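Local coordinates for protein beta-L-arabinobiosidase (Bacteroides thetaiotaomicron, PDB 5MQR) that is a gut-bacterial glycoside hydrolase that probably releases beta-L-arabinofuranose-containing sugars during the breakdown of complex plant pectin, at residues N349-E354 / W399-P404; D417-S422 / A426-W431; W431-Y434 / P440-L443; L471-D476 / E565-R570; S500-T505 / A519-Y524. All coordinates share one frame; numbering follows the deposited sequence.

Interaction 1: N349-E354 / W399-P404; sequences NLVHGE and WISRIP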
# COMPACT_ATOMS: atom_id res chain seq x y z
N ASN A 349 -12.05 -0.68 9.53
CA ASN A 349 -12.69 -0.18 8.32
C ASN A 349 -13.99 -0.93 8.05
O ASN A 349 -14.31 -1.92 8.73
CB ASN A 349 -11.73 -0.35 7.14
CG ASN A 349 -10.48 0.52 7.27
OD1 ASN A 349 -9.45 0.06 7.76
ND2 ASN A 349 -10.59 1.79 6.89
N LEU A 350 -14.74 -0.43 7.08
CA LEU A 350 -16.07 -0.95 6.76
C LEU A 350 -16.05 -2.12 5.79
O LEU A 350 -15.27 -2.14 4.82
CB LEU A 350 -16.91 0.17 6.14
CG LEU A 350 -18.41 -0.11 5.95
CD1 LEU A 350 -19.09 -0.12 7.31
CD2 LEU A 350 -18.96 0.96 5.04
N VAL A 351 -16.90 -3.11 6.08
CA VAL A 351 -17.23 -4.17 5.13
C VAL A 351 -18.63 -3.89 4.59
O VAL A 351 -18.79 -3.72 3.40
CB VAL A 351 -17.16 -5.56 5.79
CG1 VAL A 351 -17.67 -6.65 4.84
CG2 VAL A 351 -15.74 -5.86 6.23
N HIS A 352 -19.63 -3.81 5.48
CA HIS A 352 -21.03 -3.60 5.10
C HIS A 352 -21.63 -2.52 6.00
O HIS A 352 -21.74 -2.71 7.21
CB HIS A 352 -21.79 -4.93 5.19
CG HIS A 352 -23.22 -4.86 4.77
ND1 HIS A 352 -23.73 -5.63 3.74
CD2 HIS A 352 -24.28 -4.19 5.28
CE1 HIS A 352 -25.03 -5.41 3.63
NE2 HIS A 352 -25.38 -4.53 4.55
N GLY A 353 -22.00 -1.39 5.41
CA GLY A 353 -22.45 -0.21 6.15
C GLY A 353 -23.88 0.21 5.92
O GLY A 353 -24.31 1.23 6.46
N GLU A 354 -24.62 -0.59 5.15
CA GLU A 354 -26.04 -0.35 4.87
C GLU A 354 -26.92 -1.20 5.80
O GLU A 354 -26.51 -2.26 6.28
CB GLU A 354 -26.32 -0.74 3.41
CG GLU A 354 -25.53 0.07 2.39
CD GLU A 354 -26.00 1.52 2.29
OE1 GLU A 354 -27.21 1.77 2.50
OE2 GLU A 354 -25.18 2.42 1.98
N TRP A 399 -26.73 -12.71 3.11
CA TRP A 399 -25.72 -11.98 2.34
C TRP A 399 -24.36 -12.70 2.38
O TRP A 399 -24.08 -13.53 3.26
CB TRP A 399 -25.52 -10.58 2.93
CG TRP A 399 -26.60 -9.63 2.68
CD1 TRP A 399 -27.79 -9.57 3.32
CD2 TRP A 399 -26.58 -8.54 1.76
NE1 TRP A 399 -28.52 -8.50 2.87
CE2 TRP A 399 -27.81 -7.86 1.89
CE3 TRP A 399 -25.64 -8.08 0.84
CZ2 TRP A 399 -28.14 -6.76 1.12
CZ3 TRP A 399 -25.97 -6.97 0.06
CH2 TRP A 399 -27.21 -6.32 0.21
N ILE A 400 -23.51 -12.32 1.42
CA ILE A 400 -22.08 -12.64 1.47
C ILE A 400 -21.29 -11.37 1.09
O ILE A 400 -21.79 -10.52 0.38
CB ILE A 400 -21.74 -13.87 0.58
CG1 ILE A 400 -20.48 -14.60 1.09
CG2 ILE A 400 -21.60 -13.50 -0.91
CD1 ILE A 400 -20.25 -15.98 0.46
N SER A 401 -20.08 -11.23 1.60
CA SER A 401 -19.19 -10.16 1.17
C SER A 401 -17.87 -10.74 0.75
O SER A 401 -17.32 -11.62 1.41
CB SER A 401 -18.98 -9.09 2.25
OG SER A 401 -20.03 -8.13 2.24
N ARG A 402 -17.37 -10.25 -0.37
CA ARG A 402 -16.03 -10.55 -0.84
C ARG A 402 -15.14 -9.35 -0.51
O ARG A 402 -15.45 -8.24 -0.89
CB ARG A 402 -16.06 -10.78 -2.33
CG ARG A 402 -14.69 -11.04 -2.93
CD ARG A 402 -14.76 -10.66 -4.39
NE ARG A 402 -13.61 -11.11 -5.13
CZ ARG A 402 -13.33 -10.77 -6.39
NH1 ARG A 402 -14.10 -9.92 -7.06
NH2 ARG A 402 -12.23 -11.27 -6.96
N ILE A 403 -14.03 -9.62 0.16
CA ILE A 403 -13.05 -8.60 0.52
C ILE A 403 -11.72 -8.95 -0.15
O ILE A 403 -11.15 -10.00 0.14
CB ILE A 403 -12.91 -8.51 2.04
CG1 ILE A 403 -14.27 -8.14 2.65
CG2 ILE A 403 -11.82 -7.52 2.42
CD1 ILE A 403 -14.51 -8.74 4.01
N PRO A 404 -11.24 -8.09 -1.09
CA PRO A 404 -9.98 -8.42 -1.77
C PRO A 404 -8.77 -8.48 -0.84
O PRO A 404 -8.70 -7.71 0.10
CB PRO A 404 -9.81 -7.29 -2.81
CG PRO A 404 -11.23 -6.88 -3.09
CD PRO A 404 -11.93 -6.96 -1.75

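Interaction 2: D417-S422 / A426-W431; sequences DDFSKS and AELTNW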
# COMPACT_ATOMS: atom_id res chain seq x y z
N ASP A 417 -11.39 4.25 -15.72
CA ASP A 417 -12.03 2.96 -15.75
C ASP A 417 -12.83 2.83 -17.02
O ASP A 417 -13.66 3.69 -17.34
CB ASP A 417 -12.97 2.79 -14.55
CG ASP A 417 -12.26 2.96 -13.19
OD1 ASP A 417 -11.01 3.04 -13.10
OD2 ASP A 417 -13.00 3.02 -12.19
N ASP A 418 -12.55 1.77 -17.75
CA ASP A 418 -13.29 1.38 -18.95
C ASP A 418 -13.92 0.03 -18.62
O ASP A 418 -13.22 -0.98 -18.56
CB ASP A 418 -12.31 1.33 -20.12
CG ASP A 418 -12.94 0.89 -21.43
OD1 ASP A 418 -14.15 0.60 -21.45
OD2 ASP A 418 -12.18 0.83 -22.45
N PHE A 419 -15.23 0.02 -18.40
CA PHE A 419 -15.93 -1.18 -17.94
C PHE A 419 -16.04 -2.29 -18.99
O PHE A 419 -16.25 -3.44 -18.64
CB PHE A 419 -17.32 -0.84 -17.39
CG PHE A 419 -17.29 0.12 -16.24
CD1 PHE A 419 -16.62 -0.20 -15.06
CD2 PHE A 419 -17.93 1.36 -16.33
CE1 PHE A 419 -16.57 0.70 -14.01
CE2 PHE A 419 -17.88 2.26 -15.28
CZ PHE A 419 -17.20 1.92 -14.11
N SER A 420 -15.86 -1.93 -20.27
CA SER A 420 -15.86 -2.91 -21.38
C SER A 420 -14.67 -3.86 -21.26
O SER A 420 -14.70 -4.96 -21.80
CB SER A 420 -15.83 -2.21 -22.76
OG SER A 420 -14.60 -1.56 -22.99
N LYS A 421 -13.64 -3.44 -20.55
CA LYS A 421 -12.50 -4.32 -20.27
C LYS A 421 -12.78 -5.39 -19.22
O LYS A 421 -11.92 -6.24 -18.99
CB LYS A 421 -11.28 -3.48 -19.86
CG LYS A 421 -10.72 -2.62 -20.99
CD LYS A 421 -9.41 -1.97 -20.53
CE LYS A 421 -8.83 -1.00 -21.56
NZ LYS A 421 -7.79 -0.15 -20.89
N SER A 422 -13.95 -5.34 -18.57
CA SER A 422 -14.31 -6.31 -17.54
C SER A 422 -15.47 -7.14 -18.03
O SER A 422 -16.45 -6.60 -18.53
CB SER A 422 -14.68 -5.58 -16.26
OG SER A 422 -13.54 -4.91 -15.75
N ALA A 426 -17.14 -9.36 -10.78
CA ALA A 426 -16.00 -9.96 -10.08
C ALA A 426 -14.68 -9.34 -10.51
O ALA A 426 -13.72 -9.41 -9.74
CB ALA A 426 -15.95 -11.47 -10.31
N GLU A 427 -14.59 -8.78 -11.72
CA GLU A 427 -13.36 -8.12 -12.18
C GLU A 427 -13.27 -6.64 -11.83
O GLU A 427 -12.25 -5.99 -12.13
CB GLU A 427 -13.19 -8.33 -13.69
CG GLU A 427 -12.84 -9.76 -14.10
CD GLU A 427 -13.07 -9.99 -15.57
OE1 GLU A 427 -12.31 -9.42 -16.39
OE2 GLU A 427 -14.02 -10.72 -15.92
N LEU A 428 -14.30 -6.08 -11.20
CA LEU A 428 -14.25 -4.71 -10.70
C LEU A 428 -13.59 -4.63 -9.33
O LEU A 428 -14.22 -4.28 -8.32
CB LEU A 428 -15.63 -4.07 -10.70
CG LEU A 428 -16.34 -4.01 -12.06
CD1 LEU A 428 -17.65 -3.23 -11.95
CD2 LEU A 428 -15.46 -3.40 -13.14
N THR A 429 -12.29 -4.89 -9.35
CA THR A 429 -11.40 -4.93 -8.18
C THR A 429 -11.28 -3.58 -7.47
O THR A 429 -11.02 -3.53 -6.27
CB THR A 429 -9.97 -5.41 -8.62
OG1 THR A 429 -9.51 -4.64 -9.74
CG2 THR A 429 -9.97 -6.88 -9.03
N ASN A 430 -11.44 -2.49 -8.20
CA ASN A 430 -11.34 -1.14 -7.67
C ASN A 430 -12.69 -0.50 -7.30
O ASN A 430 -12.71 0.69 -6.93
CB ASN A 430 -10.65 -0.25 -8.69
CG ASN A 430 -9.21 -0.64 -8.91
OD1 ASN A 430 -8.42 -0.78 -7.97
ND2 ASN A 430 -8.85 -0.80 -10.16
N TRP A 431 -13.79 -1.25 -7.41
CA TRP A 431 -15.12 -0.72 -7.09
C TRP A 431 -15.71 -1.43 -5.90
O TRP A 431 -15.59 -2.63 -5.78
CB TRP A 431 -16.04 -0.83 -8.29
CG TRP A 431 -15.79 0.23 -9.28
CD1 TRP A 431 -14.83 0.23 -10.24
CD2 TRP A 431 -16.49 1.47 -9.41
NE1 TRP A 431 -14.89 1.39 -10.98
CE2 TRP A 431 -15.91 2.17 -10.49
CE3 TRP A 431 -17.58 2.04 -8.72
CZ2 TRP A 431 -16.36 3.42 -10.90
CZ3 TRP A 431 -18.04 3.28 -9.13
CH2 TRP A 431 -17.43 3.97 -10.21

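Interaction 3: W431-Y434 / P440-L443; sequences WNIY and PVSL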
# COMPACT_ATOMS: atom_id res chain seq x y z
N TRP A 431 -13.79 -1.25 -7.41
CA TRP A 431 -15.12 -0.72 -7.09
C TRP A 431 -15.71 -1.43 -5.90
O TRP A 431 -15.59 -2.63 -5.78
CB TRP A 431 -16.04 -0.83 -8.29
CG TRP A 431 -15.79 0.23 -9.28
CD1 TRP A 431 -14.83 0.23 -10.24
CD2 TRP A 431 -16.49 1.47 -9.41
NE1 TRP A 431 -14.89 1.39 -10.98
CE2 TRP A 431 -15.91 2.17 -10.49
CE3 TRP A 431 -17.58 2.04 -8.72
CZ2 TRP A 431 -16.36 3.42 -10.90
CZ3 TRP A 431 -18.04 3.28 -9.13
CH2 TRP A 431 -17.43 3.97 -10.21
N ASN A 432 -16.30 -0.65 -5.00
CA ASN A 432 -17.10 -1.18 -3.90
C ASN A 432 -18.53 -1.27 -4.39
O ASN A 432 -19.03 -0.34 -5.00
CB ASN A 432 -16.96 -0.28 -2.69
CG ASN A 432 -15.55 -0.35 -2.11
OD1 ASN A 432 -14.57 -0.15 -2.83
ND2 ASN A 432 -15.45 -0.71 -0.86
N ILE A 433 -19.15 -2.43 -4.18
CA ILE A 433 -20.42 -2.75 -4.79
C ILE A 433 -21.36 -3.29 -3.70
O ILE A 433 -20.99 -4.16 -2.90
CB ILE A 433 -20.23 -3.76 -5.94
CG1 ILE A 433 -19.50 -3.10 -7.11
CG2 ILE A 433 -21.55 -4.29 -6.45
CD1 ILE A 433 -19.13 -4.07 -8.19
N TYR A 434 -22.58 -2.76 -3.69
CA TYR A 434 -23.66 -3.16 -2.82
C TYR A 434 -24.79 -3.58 -3.76
O TYR A 434 -25.34 -2.73 -4.46
CB TYR A 434 -24.08 -1.96 -1.96
CG TYR A 434 -25.25 -2.25 -1.05
CD1 TYR A 434 -25.09 -3.04 0.10
CD2 TYR A 434 -26.50 -1.74 -1.32
CE1 TYR A 434 -26.16 -3.30 0.95
CE2 TYR A 434 -27.57 -2.01 -0.48
CZ TYR A 434 -27.40 -2.79 0.65
OH TYR A 434 -28.48 -3.07 1.46
N PRO A 440 -29.94 -4.98 -8.34
CA PRO A 440 -28.63 -5.56 -8.65
C PRO A 440 -27.73 -4.63 -9.43
O PRO A 440 -28.20 -3.75 -10.16
CB PRO A 440 -28.99 -6.78 -9.51
CG PRO A 440 -30.22 -6.36 -10.22
CD PRO A 440 -30.98 -5.50 -9.25
N VAL A 441 -26.43 -4.81 -9.24
CA VAL A 441 -25.43 -4.11 -10.01
C VAL A 441 -24.84 -5.09 -11.03
O VAL A 441 -24.57 -6.22 -10.69
CB VAL A 441 -24.33 -3.57 -9.06
CG1 VAL A 441 -23.16 -3.00 -9.85
CG2 VAL A 441 -24.94 -2.55 -8.12
N SER A 442 -24.63 -4.65 -12.27
CA SER A 442 -24.15 -5.53 -13.31
C SER A 442 -23.41 -4.74 -14.37
O SER A 442 -23.47 -3.52 -14.37
CB SER A 442 -25.33 -6.28 -13.98
OG SER A 442 -26.22 -5.34 -14.58
N LEU A 443 -22.74 -5.45 -15.28
CA LEU A 443 -22.11 -4.84 -16.44
C LEU A 443 -22.94 -5.03 -17.71
O LEU A 443 -23.62 -6.04 -17.87
CB LEU A 443 -20.73 -5.42 -16.66
CG LEU A 443 -19.71 -5.05 -15.58
CD1 LEU A 443 -18.44 -5.88 -15.72
CD2 LEU A 443 -19.38 -3.57 -15.64

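Interaction 4: L471-D476 / E565-R570; sequences LKVSFD and ERIVFR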
# COMPACT_ATOMS: atom_id res chain seq x y z
N LEU A 471 -10.09 18.18 -6.91
CA LEU A 471 -10.55 16.97 -7.56
C LEU A 471 -11.37 17.27 -8.80
O LEU A 471 -12.30 18.09 -8.76
CB LEU A 471 -11.38 16.15 -6.57
CG LEU A 471 -11.95 14.82 -7.00
CD1 LEU A 471 -10.85 13.83 -7.35
CD2 LEU A 471 -12.80 14.24 -5.89
N LYS A 472 -11.04 16.59 -9.90
CA LYS A 472 -11.95 16.49 -11.05
C LYS A 472 -12.42 15.07 -11.17
O LYS A 472 -11.64 14.16 -11.00
CB LYS A 472 -11.31 16.92 -12.38
CG LYS A 472 -10.60 18.25 -12.30
CD LYS A 472 -10.55 18.98 -13.66
CE LYS A 472 -9.90 20.36 -13.54
NZ LYS A 472 -8.41 20.24 -13.56
N VAL A 473 -13.71 14.91 -11.43
CA VAL A 473 -14.38 13.64 -11.57
C VAL A 473 -15.18 13.73 -12.86
O VAL A 473 -15.98 14.63 -12.99
CB VAL A 473 -15.36 13.39 -10.40
CG1 VAL A 473 -16.13 12.08 -10.59
CG2 VAL A 473 -14.58 13.37 -9.09
N SER A 474 -14.96 12.83 -13.81
CA SER A 474 -15.81 12.81 -14.97
C SER A 474 -16.31 11.42 -15.28
O SER A 474 -15.70 10.42 -14.90
CB SER A 474 -15.11 13.42 -16.18
OG SER A 474 -14.00 12.64 -16.50
N PHE A 475 -17.45 11.36 -15.94
CA PHE A 475 -18.08 10.10 -16.29
C PHE A 475 -19.21 10.37 -17.24
O PHE A 475 -19.73 11.48 -17.28
CB PHE A 475 -18.58 9.33 -15.04
CG PHE A 475 -19.52 10.12 -14.16
CD1 PHE A 475 -20.89 10.10 -14.38
CD2 PHE A 475 -19.03 10.88 -13.10
CE1 PHE A 475 -21.74 10.84 -13.59
CE2 PHE A 475 -19.89 11.62 -12.30
CZ PHE A 475 -21.25 11.60 -12.55
N ASP A 476 -19.57 9.35 -18.01
CA ASP A 476 -20.76 9.37 -18.84
C ASP A 476 -21.91 8.74 -18.07
O ASP A 476 -21.73 7.75 -17.39
CB ASP A 476 -20.52 8.64 -20.16
CG ASP A 476 -19.49 9.31 -21.00
OD1 ASP A 476 -19.65 10.52 -21.28
OD2 ASP A 476 -18.51 8.66 -21.39
N GLU A 565 -12.32 11.39 -0.79
CA GLU A 565 -11.74 10.08 -1.11
C GLU A 565 -12.68 9.10 -1.84
O GLU A 565 -12.22 8.02 -2.23
CB GLU A 565 -11.22 9.42 0.17
CG GLU A 565 -12.26 9.27 1.28
CD GLU A 565 -12.04 8.05 2.13
OE1 GLU A 565 -10.87 7.85 2.55
OE2 GLU A 565 -13.02 7.31 2.41
N ARG A 566 -13.96 9.44 -1.98
CA ARG A 566 -14.95 8.54 -2.57
C ARG A 566 -16.00 9.26 -3.36
O ARG A 566 -16.47 10.31 -2.94
CB ARG A 566 -15.68 7.77 -1.49
CG ARG A 566 -14.94 6.55 -1.03
CD ARG A 566 -15.73 5.90 0.06
NE ARG A 566 -15.60 6.61 1.32
CZ ARG A 566 -16.39 6.45 2.38
NH1 ARG A 566 -17.45 5.63 2.34
NH2 ARG A 566 -16.13 7.12 3.49
N ILE A 567 -16.38 8.64 -4.48
CA ILE A 567 -17.57 9.00 -5.23
C ILE A 567 -18.53 7.82 -5.13
O ILE A 567 -18.14 6.69 -5.36
CB ILE A 567 -17.26 9.36 -6.71
CG1 ILE A 567 -16.19 10.47 -6.79
CG2 ILE A 567 -18.49 9.88 -7.42
CD1 ILE A 567 -14.82 9.91 -6.98
N VAL A 568 -19.78 8.11 -4.76
CA VAL A 568 -20.82 7.13 -4.45
C VAL A 568 -21.99 7.37 -5.41
O VAL A 568 -22.41 8.51 -5.60
CB VAL A 568 -21.33 7.27 -2.99
CG1 VAL A 568 -22.53 6.37 -2.71
CG2 VAL A 568 -20.21 6.96 -2.00
N PHE A 569 -22.49 6.29 -6.00
CA PHE A 569 -23.65 6.34 -6.89
C PHE A 569 -24.68 5.41 -6.23
O PHE A 569 -24.40 4.20 -6.05
CB PHE A 569 -23.30 5.88 -8.31
CG PHE A 569 -22.19 6.66 -8.98
CD1 PHE A 569 -20.87 6.45 -8.64
CD2 PHE A 569 -22.46 7.56 -10.00
CE1 PHE A 569 -19.84 7.15 -9.26
CE2 PHE A 569 -21.45 8.26 -10.63
CZ PHE A 569 -20.13 8.05 -10.28
N ARG A 570 -25.84 5.96 -5.85
CA ARG A 570 -26.84 5.23 -5.07
C ARG A 570 -28.25 5.48 -5.63
O ARG A 570 -28.63 6.64 -5.82
CB ARG A 570 -26.78 5.72 -3.62
CG ARG A 570 -27.70 4.98 -2.66
CD ARG A 570 -27.72 5.60 -1.27
NE ARG A 570 -27.62 7.05 -1.31
CZ ARG A 570 -26.56 7.77 -0.94
NH1 ARG A 570 -25.48 7.19 -0.45
NH2 ARG A 570 -26.60 9.09 -1.07

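Interaction 5: S500-T505 / A519-Y524; sequences SRLELT and ANMMNY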
# COMPACT_ATOMS: atom_id res chain seq x y z
N SER A 500 -20.85 17.39 -1.20
CA SER A 500 -21.85 17.78 -2.17
C SER A 500 -22.61 16.57 -2.63
O SER A 500 -22.18 15.44 -2.41
CB SER A 500 -21.18 18.47 -3.38
OG SER A 500 -22.14 19.25 -4.08
N ARG A 501 -23.74 16.82 -3.28
CA ARG A 501 -24.59 15.77 -3.83
C ARG A 501 -25.23 16.24 -5.13
O ARG A 501 -25.70 17.37 -5.20
CB ARG A 501 -25.67 15.38 -2.83
CG ARG A 501 -26.83 14.56 -3.42
CD ARG A 501 -27.80 14.12 -2.34
NE ARG A 501 -27.10 13.29 -1.36
CZ ARG A 501 -27.38 13.21 -0.06
NH1 ARG A 501 -28.40 13.88 0.49
NH2 ARG A 501 -26.62 12.43 0.72
N LEU A 502 -25.23 15.37 -6.14
CA LEU A 502 -25.98 15.57 -7.38
C LEU A 502 -27.09 14.52 -7.39
O LEU A 502 -26.91 13.44 -6.82
CB LEU A 502 -25.09 15.44 -8.62
CG LEU A 502 -23.71 16.12 -8.54
CD1 LEU A 502 -22.85 15.76 -9.75
CD2 LEU A 502 -23.82 17.62 -8.35
N GLU A 503 -28.22 14.84 -8.03
CA GLU A 503 -29.42 14.00 -8.00
C GLU A 503 -30.09 13.97 -9.35
O GLU A 503 -30.28 15.02 -9.93
CB GLU A 503 -30.46 14.55 -7.01
CG GLU A 503 -30.69 13.71 -5.78
CD GLU A 503 -31.63 14.36 -4.76
OE1 GLU A 503 -32.51 15.14 -5.18
OE2 GLU A 503 -31.50 14.08 -3.54
N LEU A 504 -30.46 12.78 -9.84
CA LEU A 504 -31.44 12.68 -10.90
C LEU A 504 -32.76 12.41 -10.20
O LEU A 504 -32.88 11.43 -9.51
CB LEU A 504 -31.09 11.56 -11.87
CG LEU A 504 -29.84 11.75 -12.74
CD1 LEU A 504 -29.56 10.47 -13.49
CD2 LEU A 504 -29.96 12.91 -13.71
N THR A 505 -33.73 13.30 -10.34
CA THR A 505 -34.99 13.23 -9.59
C THR A 505 -36.08 12.53 -10.40
O THR A 505 -36.00 12.46 -11.64
CB THR A 505 -35.54 14.65 -9.24
OG1 THR A 505 -35.93 15.35 -10.43
CG2 THR A 505 -34.49 15.47 -8.50
N ALA A 519 -29.90 23.53 -6.45
CA ALA A 519 -29.77 24.19 -7.74
C ALA A 519 -30.28 23.23 -8.80
O ALA A 519 -29.75 22.14 -8.95
CB ALA A 519 -28.32 24.56 -8.01
N ASN A 520 -31.33 23.62 -9.49
CA ASN A 520 -31.78 22.85 -10.63
C ASN A 520 -30.87 23.21 -11.81
O ASN A 520 -30.85 24.35 -12.26
CB ASN A 520 -33.23 23.19 -10.93
CG ASN A 520 -34.17 22.70 -9.83
OD1 ASN A 520 -33.80 21.93 -8.93
ND2 ASN A 520 -35.41 23.14 -9.91
N MSE A 521 -30.08 22.24 -12.25
CA MSE A 521 -29.10 22.48 -13.30
C MSE A 521 -29.74 22.32 -14.67
O MSE A 521 -29.55 23.16 -15.52
CB MSE A 521 -27.91 21.54 -13.09
CG MSE A 521 -27.22 21.75 -11.74
SE MSE A 521 -25.61 20.66 -11.64
CE MSE A 521 -26.51 18.96 -11.27
N MSE A 522 -30.49 21.24 -14.89
CA MSE A 522 -31.14 20.99 -16.19
C MSE A 522 -32.21 19.94 -16.08
O MSE A 522 -32.27 19.22 -15.08
CB MSE A 522 -30.11 20.50 -17.22
CG MSE A 522 -29.42 19.20 -16.80
SE MSE A 522 -28.00 18.68 -18.08
CE MSE A 522 -29.05 18.23 -19.68
N ASN A 523 -33.06 19.86 -17.11
CA ASN A 523 -33.95 18.69 -17.30
C ASN A 523 -33.17 17.61 -18.01
O ASN A 523 -32.34 17.90 -18.86
CB ASN A 523 -35.19 19.06 -18.11
CG ASN A 523 -36.04 20.11 -17.43
OD1 ASN A 523 -36.42 21.08 -18.05
ND2 ASN A 523 -36.32 19.93 -16.17
N TYR A 524 -33.37 16.36 -17.62
CA TYR A 524 -32.71 15.25 -18.29
C TYR A 524 -33.75 14.38 -18.96
O TYR A 524 -34.91 14.35 -18.55
CB TYR A 524 -31.82 14.44 -17.34
CG TYR A 524 -32.54 13.58 -16.33
CD1 TYR A 524 -32.96 14.12 -15.12
CD2 TYR A 524 -32.77 12.22 -16.57
CE1 TYR A 524 -33.61 13.33 -14.17
CE2 TYR A 524 -33.41 11.42 -15.63
CZ TYR A 524 -33.85 11.97 -14.42
OH TYR A 524 -34.52 11.19 -13.48

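Interaction 1: N349-E354 / W399-P404
The classic beta bulge of Val351 and His352, opposite Leu334, turns its side chains onto strand 397-403, bringing the corner after strand 349-350 of a four-stranded, propeller-blade-like sheet against the next-to-last strand of a ten-stranded one. His352 meets Trp399 edge to face: the ring centroids lie 4.9 Å apart and the planes stand at 85°. The leading atom, His352 CE1, sits over the six-membered ring, toward its rim, 3.9 Å from Trp399 CE3. It gets there because CG is anti to the backbone N (chi1 -177°), which sends the imidazole straight across the gap. Beside it Val351 splits its branches, CG1 resting 3.8 Å from Ser401 CB and CG2 3.8 Å from Ile403 CD1. Tyr391 OH hydrogen-bonds both His352 ND1 and Ser401 OG, tying the two segments through a third side chain. The ring edge offered to the indole is the C-H between the two nitrogens, a relatively polar one well suited to a pi face, while the Tyr391 bond should restrain rotation of the imidazole.

Interaction 2: D417-S422 / A426-W431
Phe419, on a short 3-10 turn, brings its ring up to Leu428 and Trp431, and each level of its side chain has its own neighbour. Phe419 CB rests 3.8 Å from Leu443 CD2, on strand 441-444. With CG anti to the carbonyl carbon (chi1 -59°), the ring is carried inward, and its CD1 edge lies 3.9 Å from Leu428 CD2. Farther out, Phe419 CE1 comes 3.5 Å from Trp431 NE1, and at the tip Phe419 CZ is 3.6 Å from Trp431 CZ2. The rings form an offset edge-to-face pair, planes at 62°, with the phenyl edge turned to the indole. Trp431 NE1 also donates to Asp417 OD2 over 2.8 Å; the bond is bent (137° at the hydrogen) and meets the carboxylate from above its plane. Arg463 NE forms a salt bridge with the same oxygen. Nearer the link between the segments, Ser422 OG touches Leu428 CD2 at 3.6 Å. An Asx turn at Asp418 and an inverse gamma turn centred on Leu428 shape the two arms. One buried indole is thus held in two ways: the carboxylate takes its N-H while the phenyl packs beside it. The arginine probably stabilises the negative charge of Asp417 and keeps that oxygen in place.

Interaction 3: W431-Y434 / P440-L443
Val441 N is hydrogen-bonded to Ser435 OG, just beyond Tyr434, so the strand beginning at Val441 is tied back to the end of strand 431-435 across a short connection. No hydrogen bond links the two segments themselves, whose meeting is apolar. Ile433 CG2 points at the branch point of the valine, 3.9 Å from Val441 CB and 4.0 Å from Val441 CG1. That methyl, not the longer CG1 arm, makes the touch because it is the branch set anti to the backbone N, the CG1 arm being turned beside that nitrogen (chi1 -69°). The second valine methyl, Val441 CG2, lies 3.7 Å from the carbonyl oxygen Tyr434 O. The tyrosine side chain leaves from the other side of the strand, and its OH is hydrogen-bonded to Asp457 OD2, a carboxylate of the calcium site. The strands belong to different sheets, 431-435 to the ten-stranded one that also takes in strands 52-57 and 397-403, and 441-444 to the eight-stranded one, and Leu448 and Val461 also pack on Val441. Alternation along strand 431-435 therefore separates two chemistries: Ile433 packs into the apolar layer between the sheets, whereas Tyr434 sends a hydroxyl to a carboxylate that binds calcium.

Interaction 4: L471-D476 / E565-R570
Phe569 drives its ring edge into the middle of the Phe475 face, an edge-to-face pair formed between two sheets rather than within one. Phe569 CE2 hangs over the centre of the Phe475 ring, 3.9 Å from Phe475 CZ; the centroids are 5.2 Å apart and the planes stand at 81°. Phe475 uses the crowded position, CG between the backbone N and the carbonyl carbon (chi1 55°), and so presents its face to the opposing strand. Two residues back along each strand, Val473 and Ile567 meet end on, with Val473 CG2 4.0 Å from Ile567 CG1. At the far end Glu565 and Arg566 form a classic beta bulge facing Leu492, joined by a salt bridge from Arg566 NE to Glu565 OE2 of 2.9 Å. The contact is a layer of the beta-sandwich core of the CBM-like domain: strand 470-479 runs between strands 530-537 and 600-610 in one sheet, strand 564-570 between 460-468 and 487-492 in the other.

Interaction 5: S500-T505 / A519-Y524
Met521, a selenomethionine, is the first residue of segment 519-524 to touch the other strand: its terminal CE, swung round by a bend at the last torsion, lies 4.2 Å from Leu502 CD2, the two side chains crossing at about a right angle. Met521 and Met522 form a classic beta bulge facing Phe510, on the strand that runs between the two in the sheet. Tyr524, at the end of the segment, makes the main contact. Its CG stands between the backbone N and the carbonyl carbon (chi1 72°), and the ring swings beneath Leu504. Leu504 CD2 makes a CH-pi contact over the face, 3.6 Å from the ring centroid and 15° off its normal. Leu504 CB adds a touch at the phenol end, 3.8 Å from Tyr524 CZ. Tyr524 OH donates to Thr505 O over 2.7 Å, meeting the oxygen above the carbonyl plane with a C=O angle of 138°. Thr505 OG1 is hydrogen-bonded to Asp507 OD1 in the following turn and Ile509 N at the start of the next strand. A methyl over its face and a short bond at its hydroxyl grip the phenol and should restrict ring flipping, while satisfying a backbone carbonyl at the strand end.

Along the chain interactions 1, 2 and 3 follow in series, with Trp431 shared by the last two; interaction 5 falls in sequence between the two strands of interaction 4. Segments of interactions 1, 3, 4 and 5 reach the ten-stranded sheet that runs from the propeller-like region into the CBM-like sandwich. Centres of interactions 2 and 3 lie about 10 Å apart, of 1 and 3 about 12 Å, of 1 and 5 about 30 Å. Trp399 CH2 packs 3.3 Å from Tyr434 CE1, joining interaction 1 to 3, and Trp431 CH2 lies 4.1 Å from Phe569 CE1 of interaction 4. Strand 431-435 thus has aromatic contacts on either side, Tyr434 at the propeller junction, Trp431 at the sandwich core.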